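Local coordinates for phenol hydroxylase component phL (Pseudomonas stutzeri, PDB 3U52), which probably serves as the beta subunit of a multicomponent bacterial phenol hydroxylase, the non-catalytic partner of the diiron oxygenase subunit, at residues R105-R110 against A243-M248. Residues are numbered along the deposited sequence; the frame is centred on the assembly and turned at random.
Sequences RNLLTR and AEDVSM
D245 OD2 is gripped by a water that donates to it at 2.7 Å and gives its other hydrogen to L107 O at 2.6 Å, bridging the two segments where no direct hydrogen bond joins them. R110 NH2 lies 3.9 Å from the same D245 OD2, a long salt bridge, electrostatic rather than hydrogen-bonded, since the oxygen sits well off the guanidinium plane; guanidinium and carboxylate planes stand 59° apart. One face of the R110 guanidinium has L107 CD2 against it, offset toward the rim of the group. L107 also sets its apolar branches against the carboxylate, with CD2 3.7 Å from D245 OD2, while its CD1 meets M248 CE at 4.2 Å; the M248 chain turns at its sulfur (chi3 79°), which sets where this methyl lies. L108 CD2 packs crosswise on V246 CG1 at 3.7 Å. A Schellman motif at N106 ends helix 81-105, and a type I turn from A243 to V246 leads into helix 246-249; the contact joins these two places. E244 forms a salt bridge with R110 of the second subunit, another copy of this protein. The polar link thus rests on one bridging water, to which the R110 charge probably adds a weak, undirected attraction, beside apolar contacts of L107 with M248 and L108 with V246.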
# COMPACT_ATOMS: atom_id res chain seq x y z
N ARG D 105 -32.08 16.11 7.34
CA ARG D 105 -33.28 15.98 8.15
C ARG D 105 -33.76 17.29 8.81
O ARG D 105 -34.76 17.28 9.55
CB ARG D 105 -33.05 14.92 9.21
CG ARG D 105 -33.03 13.57 8.60
CD ARG D 105 -32.77 12.50 9.59
NE ARG D 105 -33.08 11.26 8.92
CZ ARG D 105 -34.09 10.46 9.22
NH1 ARG D 105 -34.91 10.70 10.24
NH2 ARG D 105 -34.25 9.39 8.50
N ASN D 106 -33.06 18.39 8.54
CA ASN D 106 -33.40 19.69 9.06
C ASN D 106 -33.52 19.71 10.56
O ASN D 106 -34.39 20.37 11.11
CB ASN D 106 -34.69 20.20 8.43
CG ASN D 106 -34.60 20.25 6.93
OD1 ASN D 106 -33.69 20.85 6.36
ND2 ASN D 106 -35.55 19.63 6.29
N LEU D 107 -32.61 19.01 11.21
CA LEU D 107 -32.64 18.91 12.65
C LEU D 107 -32.37 20.26 13.35
O LEU D 107 -32.89 20.51 14.43
CB LEU D 107 -31.69 17.80 13.14
CG LEU D 107 -32.05 16.39 12.59
CD1 LEU D 107 -31.17 15.30 13.21
CD2 LEU D 107 -33.52 16.07 12.86
N LEU D 108 -31.58 21.12 12.71
CA LEU D 108 -31.26 22.44 13.25
C LEU D 108 -32.17 23.54 12.74
O LEU D 108 -32.54 24.42 13.50
CB LEU D 108 -29.82 22.83 12.95
CG LEU D 108 -28.72 22.01 13.64
CD1 LEU D 108 -27.41 22.78 13.58
CD2 LEU D 108 -29.07 21.65 15.08
N THR D 109 -32.52 23.48 11.46
CA THR D 109 -33.38 24.50 10.86
C THR D 109 -34.84 24.37 11.34
O THR D 109 -35.56 25.37 11.36
CB THR D 109 -33.33 24.51 9.33
OG1 THR D 109 -33.65 23.20 8.86
CG2 THR D 109 -31.96 24.89 8.82
N ARG D 110 -35.27 23.18 11.74
CA ARG D 110 -36.61 23.01 12.33
C ARG D 110 -36.76 23.52 13.78
O ARG D 110 -37.89 23.54 14.31
CB ARG D 110 -37.07 21.56 12.26
CG ARG D 110 -36.75 20.78 13.52
CD ARG D 110 -37.16 19.34 13.27
NE ARG D 110 -36.90 18.46 14.40
CZ ARG D 110 -36.90 17.13 14.29
NH1 ARG D 110 -37.13 16.55 13.11
NH2 ARG D 110 -36.65 16.38 15.35
N ALA D 243 -32.66 21.36 22.31
CA ALA D 243 -31.56 21.41 21.33
C ALA D 243 -30.70 20.14 21.34
O ALA D 243 -29.55 20.15 20.88
CB ALA D 243 -30.71 22.63 21.59
N GLU D 244 -31.26 19.06 21.87
CA GLU D 244 -30.58 17.77 22.08
C GLU D 244 -29.81 17.28 20.83
O GLU D 244 -28.74 16.71 20.95
CB GLU D 244 -31.61 16.73 22.59
CG GLU D 244 -31.04 15.35 23.03
CD GLU D 244 -32.08 14.15 22.96
OE1 GLU D 244 -33.26 14.32 23.41
OE2 GLU D 244 -31.70 13.03 22.47
N ASP D 245 -30.36 17.51 19.63
CA ASP D 245 -29.72 17.02 18.39
C ASP D 245 -28.30 17.58 18.09
O ASP D 245 -27.53 16.94 17.43
CB ASP D 245 -30.66 17.17 17.18
CG ASP D 245 -31.93 16.27 17.31
OD1 ASP D 245 -31.98 15.40 18.20
OD2 ASP D 245 -32.88 16.43 16.51
N VAL D 246 -27.95 18.74 18.63
CA VAL D 246 -26.56 19.23 18.46
C VAL D 246 -25.51 18.34 19.12
O VAL D 246 -24.36 18.45 18.79
CB VAL D 246 -26.34 20.70 18.95
CG1 VAL D 246 -27.42 21.61 18.40
CG2 VAL D 246 -26.30 20.75 20.44
N SER D 247 -25.90 17.46 20.04
CA SER D 247 -24.98 16.48 20.65
C SER D 247 -24.26 15.59 19.64
O SER D 247 -23.14 15.17 19.87
CB SER D 247 -25.72 15.54 21.59
OG SER D 247 -25.99 16.14 22.82
N MET D 248 -24.93 15.24 18.56
CA MET D 248 -24.31 14.37 17.60
C MET D 248 -23.28 15.16 16.82
O MET D 248 -22.32 14.58 16.29
CB MET D 248 -25.35 13.67 16.70
CG MET D 248 -26.15 14.57 15.77
SD MET D 248 -27.37 13.58 14.79
CE MET D 248 -28.70 13.32 15.95
O HOH W 1 -33.89 18.91 16.28